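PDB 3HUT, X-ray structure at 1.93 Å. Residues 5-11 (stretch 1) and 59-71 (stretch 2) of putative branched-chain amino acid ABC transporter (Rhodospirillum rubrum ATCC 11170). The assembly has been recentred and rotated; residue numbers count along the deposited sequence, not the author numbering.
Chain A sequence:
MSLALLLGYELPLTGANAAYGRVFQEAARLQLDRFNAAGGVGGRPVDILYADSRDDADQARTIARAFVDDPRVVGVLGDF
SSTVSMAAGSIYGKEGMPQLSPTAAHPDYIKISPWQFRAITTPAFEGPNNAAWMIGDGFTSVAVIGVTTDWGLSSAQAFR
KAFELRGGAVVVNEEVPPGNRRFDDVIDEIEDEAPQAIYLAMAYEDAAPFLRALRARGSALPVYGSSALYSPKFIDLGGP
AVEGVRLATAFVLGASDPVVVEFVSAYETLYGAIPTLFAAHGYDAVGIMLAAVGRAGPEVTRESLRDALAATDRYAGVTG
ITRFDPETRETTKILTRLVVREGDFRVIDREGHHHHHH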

# COMPACT_ATOMS: atom_id res chain seq x y z
N LEU A 5 -5.84 -1.68 28.06
CA LEU A 5 -6.56 -2.37 26.99
C LEU A 5 -5.52 -3.12 26.17
O LEU A 5 -4.41 -2.63 25.98
N LEU A 6 -5.89 -4.29 25.66
CA LEU A 6 -4.97 -5.11 24.89
C LEU A 6 -5.32 -5.34 23.43
O LEU A 6 -6.46 -5.66 23.09
N LEU A 7 -4.31 -5.20 22.58
CA LEU A 7 -4.43 -5.46 21.15
C LEU A 7 -3.37 -6.51 20.84
O LEU A 7 -2.28 -6.48 21.41
N GLY A 8 -3.69 -7.44 19.96
CA GLY A 8 -2.70 -8.45 19.60
C GLY A 8 -2.06 -8.01 18.30
O GLY A 8 -2.65 -7.24 17.55
N TYR A 9 -0.85 -8.47 18.04
CA TYR A 9 -0.19 -8.13 16.79
C TYR A 9 0.63 -9.33 16.35
O TYR A 9 1.64 -9.66 16.98
N GLU A 10 0.18 -10.01 15.31
CA GLU A 10 0.92 -11.15 14.79
C GLU A 10 1.73 -10.64 13.61
O GLU A 10 1.19 -9.96 12.72
N LEU A 11 3.02 -10.93 13.62
CA LEU A 11 3.94 -10.50 12.56
C LEU A 11 5.17 -11.39 12.51
O LEU A 11 5.52 -12.05 13.50
N GLN A 59 1.42 -21.54 12.18
CA GLN A 59 1.79 -20.80 13.38
C GLN A 59 0.78 -19.67 13.60
O GLN A 59 0.40 -19.39 14.74
N ALA A 60 0.36 -19.05 12.51
CA ALA A 60 -0.60 -17.95 12.58
C ALA A 60 -1.93 -18.46 13.13
O ALA A 60 -2.64 -17.74 13.85
N ARG A 61 -2.27 -19.70 12.80
CA ARG A 61 -3.52 -20.27 13.29
C ARG A 61 -3.50 -20.50 14.80
O ARG A 61 -4.49 -20.22 15.48
N THR A 62 -2.39 -20.99 15.34
CA THR A 62 -2.36 -21.20 16.78
C THR A 62 -2.29 -19.84 17.46
O THR A 62 -2.84 -19.66 18.55
N ILE A 63 -1.66 -18.86 16.81
CA ILE A 63 -1.59 -17.52 17.39
C ILE A 63 -3.00 -16.94 17.47
O ILE A 63 -3.38 -16.35 18.49
N ALA A 64 -3.77 -17.12 16.40
CA ALA A 64 -5.14 -16.62 16.34
C ALA A 64 -6.02 -17.23 17.42
O ALA A 64 -6.81 -16.53 18.05
N ARG A 65 -5.88 -18.54 17.63
CA ARG A 65 -6.66 -19.23 18.66
C ARG A 65 -6.31 -18.61 20.01
O ARG A 65 -7.18 -18.36 20.84
N ALA A 66 -5.01 -18.37 20.22
CA ALA A 66 -4.51 -17.81 21.47
C ALA A 66 -5.09 -16.42 21.77
O ALA A 66 -5.53 -16.16 22.89
N PHE A 67 -5.09 -15.54 20.77
CA PHE A 67 -5.64 -14.20 20.95
C PHE A 67 -7.14 -14.26 21.22
O PHE A 67 -7.67 -13.52 22.05
N VAL A 68 -7.83 -15.15 20.51
CA VAL A 68 -9.27 -15.31 20.67
C VAL A 68 -9.60 -15.77 22.09
O VAL A 68 -10.55 -15.30 22.71
N ASP A 69 -8.78 -16.68 22.61
CA ASP A 69 -8.96 -17.23 23.95
C ASP A 69 -8.62 -16.27 25.08
O ASP A 69 -8.95 -16.54 26.23
N ASP A 70 -7.94 -15.16 24.77
CA ASP A 70 -7.60 -14.18 25.79
C ASP A 70 -8.63 -13.05 25.72
O ASP A 70 -8.54 -12.18 24.86
N PRO A 71 -9.61 -13.06 26.64
CA PRO A 71 -10.66 -12.03 26.67
C PRO A 71 -10.18 -10.58 26.69
O PRO A 71 -10.94 -9.67 26.37

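The contact is a small strand-on-helix packing, made without a single hydrogen bond between the two stretches and centred on a phenylalanine ring that lies against a glycine. The axes of the strand of stretch 1 and the helix of stretch 2 run nearly antiparallel, at 176°, and approach to 9.7 Å; 268 Å² is buried in total. Strand alternation selects the inward side chains: the CA-to-CB bonds of Leu 6 and Glu 10 point toward the helix, while those of Leu 7 and Tyr 9 point away.

Between Leu 6 and Glu 10 sits Gly 8, where the backbones come nearest, its CA lying 6.6 Å from the CA of Phe 67. Phe 67 (chi1 -75°, m) fills this place. The CA of Gly 8 stands 3.9 Å from the centroid of the Phe 67 ring and 21° off the ring normal, a CH-pi contact over one face. An ideal CB on Gly 8 would fall 2.8 Å from CZ of Phe 67, a clash, so the close fit depends on the bare glycine. The same CZ of Phe 67 lies 3.6 Å from the backbone N of Tyr 9, so Tyr 9 takes part although its CA-to-CB bond points away.

Glu 10 has the largest covered area, 75 Å². With chi1 p and chi2 t, it reaches toward the earlier residues of stretch 2: its CB is 4.0 Å from CG2 of Ile 63, and its OE1 is 3.7 Å from CB of Ala 60. These are van der Waals contacts; the OE2 of Glu 10 is hydrogen-bonded elsewhere in the structure. Ile 63 (m, m) starts toward the strand, but its end leads away.

At the other end, beyond the helix, Asp 70 (chi1 t) touches Leu 6 loosely, with OD2 of Asp 70 4.3 Å from CD2 of Leu 6. The chi1 of Leu 6, -103°, lies between wells.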

# COMPACT_ATOMS: atom_id res chain seq x y z
CB LEU A 5 -7.31 -1.38 26.10
CG LEU A 5 -8.52 -0.68 26.72
CD1 LEU A 5 -9.06 0.37 25.76
CD2 LEU A 5 -9.59 -1.72 27.03
CB LEU A 6 -4.81 -6.48 25.54
CG LEU A 6 -3.55 -6.80 26.35
CD1 LEU A 6 -3.46 -5.89 27.56
CD2 LEU A 6 -3.60 -8.27 26.78
CB LEU A 7 -4.14 -4.20 20.32
CG LEU A 7 -5.12 -3.03 20.44
CD1 LEU A 7 -4.57 -1.86 19.63
CD2 LEU A 7 -6.49 -3.44 19.92
CB TYR A 9 0.71 -6.90 16.96
CG TYR A 9 1.07 -6.18 15.66
CD1 TYR A 9 1.40 -4.82 15.66
CD2 TYR A 9 1.06 -6.85 14.44
CE1 TYR A 9 1.70 -4.15 14.48
CE2 TYR A 9 1.37 -6.19 13.25
CZ TYR A 9 1.68 -4.83 13.28
OH TYR A 9 1.95 -4.16 12.10
CB GLU A 10 -0.02 -12.29 14.36
CG GLU A 10 -1.12 -11.89 13.38
CD GLU A 10 -1.91 -13.10 12.89
OE1 GLU A 10 -1.39 -13.84 12.03
OE2 GLU A 10 -3.04 -13.32 13.38
CB LEU A 11 4.36 -9.04 12.80
CG LEU A 11 4.64 -8.55 14.22
CD1 LEU A 11 5.42 -9.57 15.02
CD2 LEU A 11 5.38 -7.23 14.17
CB GLN A 59 3.20 -20.22 13.23
CG GLN A 59 3.73 -19.54 14.49
CD GLN A 59 3.72 -20.46 15.69
OE1 GLN A 59 2.86 -20.37 16.56
NE2 GLN A 59 4.69 -21.37 15.75
CB ALA A 60 -0.81 -17.36 11.19
CB ARG A 61 -3.82 -21.59 12.56
CG ARG A 61 -4.16 -21.39 11.09
CD ARG A 61 -4.68 -22.67 10.45
NE ARG A 61 -4.90 -22.49 9.02
CZ ARG A 61 -4.02 -22.81 8.07
NH1 ARG A 61 -2.85 -23.35 8.39
NH2 ARG A 61 -4.32 -22.58 6.80
CB THR A 62 -1.20 -22.14 17.23
OG1 THR A 62 -0.34 -21.47 18.15
CG2 THR A 62 -0.42 -22.63 16.03
CB ILE A 63 -0.74 -16.56 16.52
CG1 ILE A 63 0.73 -17.00 16.53
CG2 ILE A 63 -0.89 -15.13 17.03
CD1 ILE A 63 1.36 -16.99 17.91
CB ALA A 64 -5.73 -16.90 14.96
CB ARG A 65 -6.28 -20.72 18.70
CG ARG A 65 -5.01 -20.94 19.52
CD ARG A 65 -4.43 -22.34 19.48
NE ARG A 65 -3.08 -22.32 20.03
CZ ARG A 65 -2.76 -21.91 21.25
NH1 ARG A 65 -3.70 -21.46 22.07
NH2 ARG A 65 -1.49 -21.92 21.65
CB ALA A 66 -2.98 -17.74 21.44
CB PHE A 67 -5.41 -13.33 19.71
CG PHE A 67 -3.99 -12.86 19.55
CD1 PHE A 67 -3.17 -12.64 20.65
CD2 PHE A 67 -3.49 -12.57 18.28
CE1 PHE A 67 -1.88 -12.13 20.49
CE2 PHE A 67 -2.20 -12.07 18.11
CZ PHE A 67 -1.39 -11.85 19.21
CB VAL A 68 -9.83 -16.33 19.64
CG1 VAL A 68 -11.28 -16.71 19.99
CG2 VAL A 68 -9.78 -15.72 18.24
CB ASP A 69 -8.14 -18.51 24.10
CG ASP A 69 -8.96 -19.75 23.84
OD1 ASP A 69 -9.88 -20.03 24.64
OD2 ASP A 69 -8.69 -20.46 22.85
CB ASP A 70 -6.20 -13.60 25.56
CG ASP A 70 -5.76 -12.69 26.69
OD1 ASP A 70 -6.63 -12.16 27.41
OD2 ASP A 70 -4.53 -12.50 26.84
CB PRO A 71 -11.46 -12.40 27.92
CG PRO A 71 -10.43 -13.03 28.80
CD PRO A 71 -9.69 -13.91 27.83